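PDB 3S5S: mandelate racemase/muconate lactonizing enzyme family protein from Sorangium cellulosum, which is of unknown specific function but belongs to the enolase superfamily, with an N-terminal capping domain and a C-terminal beta/alpha-barrel domain. Local coordinates for residues Met295-Met306 and Phe319-Leu330. Sequence-based numbering, arbitrary orientation.
Sequences MIGGMVESVLAM and FSFVDLDTPLFL
Met-295 and Ile-296 run parallel to Phe-321 and Val-322 as neighbouring barrel strands, with Ile-296 N donating to Phe-321 O at 3.0 Å. Asp-323 N in turn donates to Ile-296 O, almost straight on to the carbonyl at a C=O...N angle of 177°. Helix 303-316 links the two strands, which makes the unit a beta-alpha-beta crossover. Ile-296 lies on the face covered by that helix, where it touches Phe-312 and Ala-313; its CB is 3.6 Å from Phe-319 CD2, while its CG2 reaches over to Val-322 CG1. Met-295 points to the other face of the sheet; with CG anti to the backbone N (chi1 -180°) and the chain extended, its CG rests 3.5 Å from Phe-321 CB and its CE reaches Asp-323 CB. Asp-323 OD2 forms a salt bridge with Lys-164, so the methionine methyl lies beside a charged pair within the barrel.

Beyond the strands, Met-306, in the first turn of helix 303-316, folds its chain toward Leu-324 and Pro-327. Its SD packs 3.5 Å from Leu-324 CB and its CG 3.6 Å from Pro-327 CD. Its CE comes 3.2 Å from Thr-326 OG1, the two side chains crossing at about a right angle. Thr-326 OG1 donates to Glu-301 O (2.6 Å), arriving in the carbonyl plane on a lone pair. Ser-302 is the N-cap, its OG accepting from Leu-304 N and also hydrogen-bonded to Glu-51 OE1.

Regular backbone bonding thus gives way to a threonine bond and apolar contacts, which tie the two loops following the strands to each other and satisfy the buried Glu-301 carbonyl.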
loop_
_atom_site.group_PDB
_atom_site.type_symbol
_atom_site.label_atom_id
_atom_site.label_comp_id
_atom_site.label_asym_id
_atom_site.label_seq_id
_atom_site.Cartn_x
_atom_site.Cartn_y
_atom_site.Cartn_z
ATOM N N MET A 295 -0.989 -6.290 13.999
ATOM C CA MET A 295 -0.041 -7.226 14.606
ATOM C C MET A 295 0.863 -7.721 13.487
ATOM O O MET A 295 0.415 -7.942 12.376
ATOM C CB MET A 295 -0.810 -8.365 15.274
ATOM C CG MET A 295 0.022 -9.463 15.980
ATOM S SD MET A 295 -1.005 -10.695 16.750
ATOM C CE MET A 295 0.216 -11.888 16.971
ATOM N N ILE A 296 2.158 -7.811 13.740
ATOM C CA ILE A 296 3.089 -8.385 12.739
ATOM C C ILE A 296 3.507 -9.755 13.315
ATOM O O ILE A 296 3.941 -9.838 14.461
ATOM C CB ILE A 296 4.306 -7.451 12.466
ATOM C CG1 ILE A 296 5.252 -8.025 11.378
ATOM C CG2 ILE A 296 5.100 -7.175 13.746
ATOM C CD1 ILE A 296 4.656 -8.222 9.992
ATOM N N GLY A 297 3.294 -10.823 12.562
ATOM C CA GLY A 297 3.490 -12.169 13.065
ATOM C C GLY A 297 4.320 -12.939 12.077
ATOM O O GLY A 297 5.011 -12.337 11.242
ATOM N N GLY A 298 4.309 -14.266 12.174
ATOM C CA GLY A 298 5.021 -15.065 11.197
ATOM C C GLY A 298 4.744 -16.534 11.315
ATOM O O GLY A 298 4.057 -16.971 12.204
ATOM N N MET A 299 5.284 -17.291 10.361
ATOM C CA MET A 299 5.271 -18.755 10.398
ATOM C C MET A 299 6.452 -19.219 11.289
ATOM O O MET A 299 6.759 -18.547 12.259
ATOM C CB MET A 299 5.347 -19.271 8.958
ATOM C CG MET A 299 4.037 -19.811 8.357
ATOM S SD MET A 299 2.463 -19.021 8.724
ATOM C CE MET A 299 2.202 -19.583 10.382
ATOM N N VAL A 300 7.118 -20.333 10.990
ATOM C CA VAL A 300 8.327 -20.752 11.776
ATOM C C VAL A 300 9.553 -20.395 10.948
ATOM O O VAL A 300 9.983 -21.173 10.127
ATOM C CB VAL A 300 8.313 -22.239 12.121
ATOM C CG1 VAL A 300 9.597 -22.651 12.834
ATOM C CG2 VAL A 300 7.090 -22.585 12.964
ATOM N N GLU A 301 10.074 -19.195 11.160
ATOM C CA GLU A 301 10.973 -18.505 10.229
ATOM C C GLU A 301 12.378 -18.295 10.816
ATOM O O GLU A 301 12.522 -18.047 12.014
ATOM C CB GLU A 301 10.343 -17.141 9.837
ATOM C CG GLU A 301 8.946 -17.282 9.172
ATOM C CD GLU A 301 8.176 -15.970 8.981
ATOM O OE1 GLU A 301 8.648 -14.883 9.382
ATOM O OE2 GLU A 301 7.046 -16.029 8.465
ATOM N N SER A 302 13.414 -18.363 9.982
ATOM C CA SER A 302 14.753 -17.965 10.422
ATOM C C SER A 302 14.829 -16.439 10.527
ATOM O O SER A 302 13.821 -15.712 10.357
ATOM C CB SER A 302 15.797 -18.439 9.414
ATOM O OG SER A 302 15.840 -17.616 8.226
ATOM N N VAL A 303 16.045 -15.979 10.790
ATOM C CA VAL A 303 16.475 -14.584 10.798
ATOM C C VAL A 303 16.115 -13.838 9.498
ATOM O O VAL A 303 15.791 -12.644 9.490
ATOM C CB VAL A 303 18.032 -14.594 11.096
ATOM C CG1 VAL A 303 18.861 -13.664 10.214
ATOM C CG2 VAL A 303 18.312 -14.431 12.586
ATOM N N LEU A 304 16.168 -14.555 8.394
ATOM C CA LEU A 304 15.879 -13.968 7.100
ATOM C C LEU A 304 14.440 -13.442 6.954
ATOM O O LEU A 304 14.231 -12.231 6.787
ATOM C CB LEU A 304 16.249 -14.956 5.981
ATOM C CG LEU A 304 15.882 -14.598 4.539
ATOM C CD1 LEU A 304 16.057 -13.195 4.281
ATOM C CD2 LEU A 304 16.682 -15.399 3.483
ATOM N N ALA A 305 13.459 -14.323 6.971
ATOM C CA ALA A 305 12.074 -13.874 6.823
ATOM C C ALA A 305 11.663 -12.981 8.018
ATOM O O ALA A 305 10.921 -11.995 7.839
ATOM C CB ALA A 305 11.116 -15.077 6.668
ATOM N N MET A 306 12.176 -13.297 9.220
ATOM C CA MET A 306 11.890 -12.464 10.387
ATOM C C MET A 306 12.391 -11.009 10.219
ATOM O O MET A 306 11.623 -10.044 10.441
ATOM C CB MET A 306 12.389 -13.089 11.649
ATOM C CG MET A 306 11.530 -14.238 12.155
ATOM S SD MET A 306 10.373 -13.713 13.441
ATOM C CE MET A 306 8.892 -14.695 13.116
ATOM N N PHE A 319 2.261 -0.429 14.535
ATOM C CA PHE A 319 1.962 -1.780 14.967
ATOM C C PHE A 319 1.778 -1.843 16.469
ATOM O O PHE A 319 2.560 -1.242 17.178
ATOM C CB PHE A 319 2.995 -2.777 14.465
ATOM C CG PHE A 319 2.756 -3.189 13.047
ATOM C CD1 PHE A 319 2.932 -2.260 11.985
ATOM C CD2 PHE A 319 2.280 -4.461 12.752
ATOM C CE1 PHE A 319 2.673 -2.601 10.645
ATOM C CE2 PHE A 319 2.029 -4.831 11.407
ATOM C CZ PHE A 319 2.217 -3.894 10.356
ATOM N N SER A 320 0.704 -2.490 16.928
ATOM C CA SER A 320 0.454 -2.671 18.388
ATOM C C SER A 320 1.060 -3.956 18.955
ATOM O O SER A 320 1.332 -4.038 20.118
ATOM C CB SER A 320 -1.048 -2.647 18.721
ATOM O OG SER A 320 -1.703 -1.517 18.151
ATOM N N PHE A 321 1.247 -4.966 18.121
ATOM C CA PHE A 321 1.732 -6.231 18.591
ATOM C C PHE A 321 2.839 -6.641 17.658
ATOM O O PHE A 321 2.713 -6.553 16.418
ATOM C CB PHE A 321 0.607 -7.255 18.609
ATOM C CG PHE A 321 -0.469 -6.943 19.626
ATOM C CD1 PHE A 321 -1.659 -6.308 19.244
ATOM C CD2 PHE A 321 -0.302 -7.275 20.979
ATOM C CE1 PHE A 321 -2.657 -6.019 20.184
ATOM C CE2 PHE A 321 -1.307 -6.954 21.926
ATOM C CZ PHE A 321 -2.476 -6.332 21.514
ATOM N N VAL A 322 3.941 -7.069 18.247
ATOM C CA VAL A 322 5.000 -7.667 17.507
ATOM C C VAL A 322 5.248 -9.099 18.019
ATOM O O VAL A 322 5.551 -9.324 19.194
ATOM C CB VAL A 322 6.234 -6.771 17.628
ATOM C CG1 VAL A 322 7.409 -7.360 16.869
ATOM C CG2 VAL A 322 5.884 -5.332 17.159
ATOM N N ASP A 323 5.140 -10.074 17.134
ATOM C CA ASP A 323 5.292 -11.467 17.511
ATOM C C ASP A 323 6.297 -12.119 16.560
ATOM O O ASP A 323 5.899 -12.915 15.666
ATOM C CB ASP A 323 3.927 -12.166 17.388
ATOM C CG ASP A 323 4.005 -13.670 17.654
ATOM O OD1 ASP A 323 4.812 -14.137 18.499
ATOM O OD2 ASP A 323 3.251 -14.397 17.024
ATOM N N LEU A 324 7.583 -11.777 16.742
ATOM C CA LEU A 324 8.679 -12.138 15.828
ATOM C C LEU A 324 9.791 -12.906 16.539
ATOM O O LEU A 324 10.945 -12.457 16.584
ATOM C CB LEU A 324 9.263 -10.875 15.197
ATOM C CG LEU A 324 8.266 -10.105 14.331
ATOM C CD1 LEU A 324 8.907 -8.794 13.785
ATOM C CD2 LEU A 324 7.622 -11.008 13.184
ATOM N N ASP A 325 9.451 -14.061 17.079
ATOM C CA ASP A 325 10.291 -14.659 18.111
ATOM C C ASP A 325 10.823 -16.079 17.763
ATOM O O ASP A 325 11.400 -16.735 18.618
ATOM C CB ASP A 325 9.450 -14.784 19.380
ATOM C CG ASP A 325 8.315 -15.782 19.203
ATOM O OD1 ASP A 325 7.931 -16.030 18.048
ATOM O OD2 ASP A 325 7.811 -16.342 20.192
ATOM N N THR A 326 10.588 -16.524 16.531
ATOM C CA THR A 326 10.947 -17.847 16.057
ATOM C C THR A 326 12.479 -18.107 16.002
ATOM O O THR A 326 12.913 -19.220 16.325
ATOM C CB THR A 326 10.184 -18.253 14.719
ATOM O OG1 THR A 326 10.559 -17.411 13.622
ATOM C CG2 THR A 326 8.625 -18.153 14.882
ATOM N N PRO A 327 13.308 -17.081 15.678
ATOM C CA PRO A 327 14.755 -17.340 15.729
ATOM C C PRO A 327 15.226 -17.773 17.115
ATOM O O PRO A 327 16.246 -18.477 17.226
ATOM C CB PRO A 327 15.370 -15.994 15.333
ATOM C CG PRO A 327 14.354 -15.419 14.430
ATOM C CD PRO A 327 13.047 -15.751 15.110
ATOM N N LEU A 328 14.485 -17.387 18.156
ATOM C CA LEU A 328 14.778 -17.890 19.492
ATOM C C LEU A 328 14.588 -19.378 19.630
ATOM O O LEU A 328 15.129 -19.959 20.571
ATOM C CB LEU A 328 14.012 -17.135 20.594
ATOM C CG LEU A 328 14.088 -15.586 20.610
ATOM C CD1 LEU A 328 13.228 -14.971 21.721
ATOM C CD2 LEU A 328 15.501 -15.121 20.714
ATOM N N PHE A 329 13.857 -19.998 18.701
ATOM C CA PHE A 329 13.476 -21.432 18.821
ATOM C C PHE A 329 14.319 -22.392 17.959
ATOM O O PHE A 329 14.160 -23.642 18.001
ATOM C CB PHE A 329 11.998 -21.601 18.451
ATOM C CG PHE A 329 11.076 -21.070 19.472
ATOM C CD1 PHE A 329 10.732 -19.732 19.485
ATOM C CD2 PHE A 329 10.569 -21.894 20.449
ATOM C CE1 PHE A 329 9.888 -19.230 20.463
ATOM C CE2 PHE A 329 9.709 -21.389 21.438
ATOM C CZ PHE A 329 9.373 -20.060 21.447
ATOM N N LEU A 330 15.201 -21.789 17.174
ATOM C CA LEU A 330 16.052 -22.502 16.232
ATOM C C LEU A 330 17.428 -22.760 16.830
ATOM O O LEU A 330 18.085 -21.836 17.361
ATOM C CB LEU A 330 16.180 -21.698 14.944
ATOM C CG LEU A 330 14.858 -21.361 14.240
ATOM C CD1 LEU A 330 15.160 -20.592 12.983
ATOM C CD2 LEU A 330 14.053 -22.591 13.871
#